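Chinitase A (Streptomyces coelicolor, PDB 3EBV) is a putative family 18 glycoside hydrolase that probably cleaves chitin internally, represented here by its catalytic TIM-barrel domain. Local coordinates at residues M144-A149 and L167-I172; G161-A166 and G212-S217. All blocks are in the same frame, centred on the assembly; numbering follows the deposited sequence. Where two conformers were deposited one is given.

Contact 1 of 2, residues M144-A149 and L167-I172; sequences MILTMA and LNVKDI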
loop_
_atom_site.group_PDB
_atom_site.type_symbol
_atom_site.label_atom_id
_atom_site.label_comp_id
_atom_site.label_asym_id
_atom_site.label_seq_id
_atom_site.Cartn_x
_atom_site.Cartn_y
_atom_site.Cartn_z
HETATM N N MSE A 144 -15.722 -2.336 -1.259
HETATM C CA MSE A 144 -14.613 -1.437 -1.653
HETATM C C MSE A 144 -13.302 -1.880 -0.987
HETATM O O MSE A 144 -13.269 -2.223 0.198
HETATM C CB MSE A 144 -14.893 0.014 -1.283
HETATM C CG MSE A 144 -13.872 0.969 -1.901
HETATM SE SE MSE A 144 -14.140 2.792 -1.405
HETATM C CE MSE A 144 -13.659 2.644 0.503
ATOM N N ILE A 145 -12.243 -1.913 -1.782
ATOM C CA ILE A 145 -10.895 -2.141 -1.241
ATOM C C ILE A 145 -10.372 -0.811 -0.737
ATOM O O ILE A 145 -10.398 0.218 -1.447
ATOM C CB ILE A 145 -9.960 -2.691 -2.331
ATOM C CG1 ILE A 145 -10.477 -4.040 -2.872
ATOM C CG2 ILE A 145 -8.489 -2.785 -1.817
ATOM C CD1 ILE A 145 -10.553 -5.188 -1.847
ATOM N N LEU A 146 -9.836 -0.828 0.505
ATOM C CA LEU A 146 -9.302 0.403 1.093
ATOM C C LEU A 146 -7.949 0.027 1.705
ATOM O O LEU A 146 -7.894 -0.780 2.657
ATOM C CB LEU A 146 -10.237 0.962 2.191
ATOM C CG LEU A 146 -9.625 2.121 3.012
ATOM C CD1 LEU A 146 -9.197 3.325 2.173
ATOM C CD2 LEU A 146 -10.704 2.501 4.074
ATOM N N THR A 147 -6.884 0.591 1.140
ATOM C CA THR A 147 -5.553 0.361 1.721
ATOM C C THR A 147 -4.942 1.699 2.108
ATOM O O THR A 147 -5.373 2.751 1.649
ATOM C CB THR A 147 -4.618 -0.404 0.703
ATOM O OG1 THR A 147 -4.322 0.441 -0.423
ATOM C CG2 THR A 147 -5.272 -1.683 0.192
HETATM N N MSE A 148 -3.880 1.662 2.933
HETATM C CA MSE A 148 -3.148 2.872 3.305
HETATM C C MSE A 148 -1.683 2.506 3.328
HETATM O O MSE A 148 -1.360 1.357 3.682
HETATM C CB MSE A 148 -3.555 3.366 4.692
HETATM C CG MSE A 148 -5.093 3.540 4.814
HETATM SE SE MSE A 148 -5.560 4.243 6.601
HETATM C CE MSE A 148 -5.510 6.145 6.147
ATOM N N ALA A 149 -0.843 3.472 2.966
ATOM C CA ALA A 149 0.614 3.248 2.904
ATOM C C ALA A 149 1.330 4.341 3.719
ATOM O O ALA A 149 2.087 5.168 3.197
ATOM C CB ALA A 149 1.105 3.250 1.437
ATOM N N LEU A 167 -7.807 3.137 12.635
ATOM C CA LEU A 167 -8.675 2.622 13.694
ATOM C C LEU A 167 -10.123 3.126 13.510
ATOM O O LEU A 167 -11.064 2.328 13.680
ATOM C CB LEU A 167 -8.134 3.026 15.061
ATOM C CG LEU A 167 -6.824 2.285 15.444
ATOM C CD1 LEU A 167 -6.226 3.014 16.649
ATOM C CD2 LEU A 167 -7.093 0.779 15.707
ATOM N N ASN A 168 -10.266 4.401 13.127
ATOM C CA ASN A 168 -11.629 4.971 13.001
ATOM C C ASN A 168 -12.395 4.235 11.934
ATOM O O ASN A 168 -13.623 4.083 12.041
ATOM C CB ASN A 168 -11.542 6.438 12.615
ATOM C CG ASN A 168 -11.065 7.333 13.751
ATOM O OD1 ASN A 168 -10.950 6.884 14.922
ATOM N ND2 ASN A 168 -10.805 8.608 13.437
ATOM N N VAL A 169 -11.682 3.806 10.880
ATOM C CA VAL A 169 -12.346 3.107 9.748
ATOM C C VAL A 169 -12.042 1.615 9.692
ATOM O O VAL A 169 -12.131 0.975 8.629
ATOM C CB VAL A 169 -12.093 3.818 8.376
ATOM C CG1 VAL A 169 -12.416 5.301 8.463
ATOM C CG2 VAL A 169 -10.601 3.635 7.936
ATOM N N LYS A 170 -11.727 1.017 10.847
ATOM C CA LYS A 170 -11.286 -0.371 10.866
ATOM C C LYS A 170 -12.242 -1.339 10.182
ATOM O O LYS A 170 -11.835 -2.294 9.527
ATOM C CB LYS A 170 -11.030 -0.798 12.321
ATOM C CG LYS A 170 -10.584 -2.223 12.454
ATOM C CD LYS A 170 -10.302 -2.596 13.897
ATOM C CE LYS A 170 -9.656 -3.996 13.965
ATOM N NZ LYS A 170 -9.660 -4.538 15.393
ATOM N N ASP A 171 -13.548 -1.085 10.338
ATOM C CA ASP A 171 -14.545 -2.003 9.759
ATOM C C ASP A 171 -14.641 -1.945 8.219
ATOM O O ASP A 171 -15.279 -2.831 7.626
ATOM C CB ASP A 171 -15.911 -1.671 10.351
ATOM C CG ASP A 171 -16.237 -0.208 10.175
ATOM O OD1 ASP A 171 -15.595 0.630 10.838
ATOM O OD2 ASP A 171 -17.089 0.123 9.361
ATOM N N ILE A 172 -13.990 -0.960 7.581
ATOM C CA ILE A 172 -13.977 -0.883 6.106
ATOM C C ILE A 172 -12.554 -0.939 5.522
ATOM O O ILE A 172 -12.365 -0.821 4.302
ATOM C CB ILE A 172 -14.689 0.384 5.559
ATOM C CG1 ILE A 172 -14.126 1.665 6.147
ATOM C CG2 ILE A 172 -16.215 0.270 5.818
ATOM C CD1 ILE A 172 -14.594 2.941 5.391
HETATM O O HOH W 1 -14.320 -1.056 2.412
#

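Contact 2 of 2, residues G161-A166 and G212-S217; sequences GYFQTA and GGLAPS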
loop_
_atom_site.group_PDB
_atom_site.type_symbol
_atom_site.label_atom_id
_atom_site.label_comp_id
_atom_site.label_asym_id
_atom_site.label_seq_id
_atom_site.Cartn_x
_atom_site.Cartn_y
_atom_site.Cartn_z
ATOM N N GLY A 161 -1.510 10.195 12.843
ATOM C CA GLY A 161 -2.699 10.541 12.030
ATOM C C GLY A 161 -3.200 9.375 11.201
ATOM O O GLY A 161 -4.409 9.078 11.195
ATOM N N TYR A 162 -2.302 8.687 10.482
ATOM C CA TYR A 162 -2.702 7.460 9.791
ATOM C C TYR A 162 -3.280 6.398 10.739
ATOM O O TYR A 162 -4.252 5.728 10.423
ATOM C CB TYR A 162 -1.517 6.842 9.005
ATOM C CG TYR A 162 -1.359 7.336 7.591
ATOM C CD1 TYR A 162 -0.636 8.494 7.317
ATOM C CD2 TYR A 162 -1.915 6.608 6.546
ATOM C CE1 TYR A 162 -0.476 8.959 5.964
ATOM C CE2 TYR A 162 -1.741 7.022 5.203
ATOM C CZ TYR A 162 -1.028 8.205 4.948
ATOM O OH TYR A 162 -0.937 8.579 3.613
ATOM N N PHE A 163 -2.652 6.217 11.913
ATOM C CA PHE A 163 -3.053 5.159 12.800
ATOM C C PHE A 163 -4.478 5.464 13.327
ATOM O O PHE A 163 -5.332 4.571 13.327
ATOM C CB PHE A 163 -2.017 4.996 13.939
ATOM C CG PHE A 163 -1.941 3.599 14.513
ATOM C CD1 PHE A 163 -0.685 3.062 14.896
ATOM C CD2 PHE A 163 -3.071 2.805 14.669
ATOM C CE1 PHE A 163 -0.615 1.740 15.463
ATOM C CE2 PHE A 163 -3.006 1.483 15.232
ATOM C CZ PHE A 163 -1.744 0.980 15.629
ATOM N N GLN A 164 -4.701 6.716 13.737
ATOM C CA GLN A 164 -6.031 7.098 14.260
ATOM C C GLN A 164 -7.092 6.889 13.179
ATOM O O GLN A 164 -8.161 6.369 13.452
ATOM C CB GLN A 164 -6.037 8.552 14.680
ATOM C CG GLN A 164 -7.337 8.957 15.387
ATOM C CD GLN A 164 -7.625 8.137 16.606
ATOM O OE1 GLN A 164 -8.535 7.252 16.604
ATOM N NE2 GLN A 164 -6.841 8.391 17.672
ATOM N N THR A 165 -6.749 7.276 11.941
ATOM C CA THR A 165 -7.686 7.119 10.819
ATOM C C THR A 165 -7.989 5.660 10.593
ATOM O O THR A 165 -9.147 5.231 10.474
ATOM C CB THR A 165 -7.164 7.788 9.541
ATOM O OG1 THR A 165 -6.871 9.161 9.813
ATOM C CG2 THR A 165 -8.209 7.697 8.377
ATOM N N ALA A 166 -6.918 4.845 10.512
ATOM C CA ALA A 166 -7.074 3.422 10.302
ATOM C C ALA A 166 -8.011 2.778 11.352
ATOM O O ALA A 166 -8.916 1.985 11.020
ATOM C CB ALA A 166 -5.681 2.760 10.317
ATOM N N GLY A 212 -1.927 -2.778 18.605
ATOM C CA GLY A 212 -2.529 -1.481 18.788
ATOM C C GLY A 212 -3.937 -1.341 18.219
ATOM O O GLY A 212 -4.399 -0.226 18.028
ATOM N N GLY A 213 -4.563 -2.468 17.933
ATOM C CA GLY A 213 -5.998 -2.474 17.572
ATOM C C GLY A 213 -6.330 -2.803 16.129
ATOM O O GLY A 213 -7.512 -2.837 15.774
ATOM N N LEU A 214 -5.328 -3.032 15.291
ATOM C CA LEU A 214 -5.546 -3.513 13.907
ATOM C C LEU A 214 -5.553 -5.028 13.891
ATOM O O LEU A 214 -4.758 -5.677 14.612
ATOM C CB LEU A 214 -4.491 -2.948 12.950
ATOM C CG LEU A 214 -4.544 -1.423 12.805
ATOM C CD1 LEU A 214 -3.377 -0.995 11.931
ATOM C CD2 LEU A 214 -5.868 -0.947 12.177
ATOM N N ALA A 215 -6.453 -5.620 13.101
ATOM C CA ALA A 215 -6.474 -7.080 12.944
ATOM C C ALA A 215 -5.231 -7.539 12.134
ATOM O O ALA A 215 -4.684 -6.757 11.341
ATOM C CB ALA A 215 -7.770 -7.539 12.213
ATOM N N PRO A 216 -4.795 -8.783 12.318
ATOM C CA PRO A 216 -3.647 -9.254 11.531
ATOM C C PRO A 216 -3.897 -9.119 10.032
ATOM O O PRO A 216 -2.964 -8.804 9.283
ATOM C CB PRO A 216 -3.485 -10.716 11.978
ATOM C CG PRO A 216 -3.979 -10.679 13.420
ATOM C CD PRO A 216 -5.191 -9.774 13.351
ATOM N N SER A 217 -5.136 -9.350 9.573
ATOM C CA SER A 217 -5.421 -9.221 8.156
ATOM C C SER A 217 -5.302 -7.789 7.670
ATOM O O SER A 217 -5.382 -7.560 6.441
ATOM C CB SER A 217 -6.845 -9.689 7.820
ATOM O OG SER A 217 -7.771 -8.906 8.518
#

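Contact 1 of 2, residues M144-A149 and L167-I172
L146 reaches from strand 145-148 into the turn that follows helix 161-168 and meets V169 and I172 there. Its CD2 methyl does most of the touching. It lies 4.0 Å from CG2 of V169, and the two side chains cross at about a right angle. The same methyl sits 4.1 Å from CG1 of I172, with CD1 of I172 equally near. The CB of L146 packs against the I172 carbonyl, 3.5 Å from its O. L146 holds CG anti to its own N (chi1 170°), and this carries CD2 across to V169 and I172. I172 carries CG1 between its N and its carbonyl carbon (chi1 55°), and this brings the branch alongside L146.

No direct hydrogen bond joins the two segments. A water does so instead. It donates to O of M144 and to O of I172, at 2.7 Å each, so two carbonyls 4.4 Å apart share one polar bridge at the edge of the apolar patch. Within the turn, N of K170 bonds to O of L167 and N of I172 to O of V169.

Further out, L146 also packs on L133 of helix 126-140 and on V116 and I118 of strand 115-120. Its backbone N bonds to OG1 of T174. D171 forms a salt bridge with R134, which ties the turn to helix 126-140. The contact thus belongs to a beta-alpha-beta unit, strand 145-148, helix 161-168 and strand 175-179, the repeating element of the TIM barrel of family 18 glycoside hydrolases.

Contact 2 of 2, residues G161-A166 and G212-S217
Helix segment 161-166 faces the loop 212-217, which leads from helix 199-210 to strand 219-224. F163 and A166 meet G212 and L214, and the backbones stay well apart: the CA atoms of A166 and L214 are 8.0 Å from each other, those of F163 and G212 9.0 Å. The helix keeps its regular bonds here, such as N of A166 to O of Y162. G161 O takes two donors, N and OG1 of T165, from opposite faces of its carbonyl plane; the hydroxyl bond is 2.8 Å long.

F163 spans the distance with its ring. CG stands anti to the backbone N (chi1 -152°), and CE2 and CZ are carried out to the loop. CE2 lies 3.6 Å from O of G212 and 4.1 Å from CG of L214. G212 comes close with its backbone: a side chain at this position would run into the ring. Nearly one turn further along the helix, CB of A166 meets CD2 of L214 at 4.2 Å, and L214 therefore touches both F163 and A166. The F163 side chain also touches I208 of helix 199-210 and M155.

With F163 cut back to an alanine, L214 and the G212 carbonyl would probably lose the ring that packs on them, and a gap is likely to open between helix and loop.

No hydrogen bond or salt bridge crosses between the segments. Their association rests on apolar packing, with one backbone carbonyl against the ring, and so on van der Waals contact rather than on directed polar bonds.

In the fold
Helix 161-168 serves both contacts, whose centres lie about 8 Å apart. Contact 1 joins the turn after the helix to strand 145-148; contact 2 joins the helix itself to the loop before strand 219-224. They also touch directly. NZ of K170, in the turn of contact 1, bonds to O of G213 in contact 2 at 2.8 Å. CE of M148 on the strand lies 3.6 Å from CD2 of Y162 on the helix. The helix thus packs on both its own preceding strand and a later loop, A166 touching both. Strand 145-148 neighbours strand 115-120, which carries the acidic family 18 signature, probably the catalytic centre; T147 bonds to D117 there and Y162 to the L120 carbonyl.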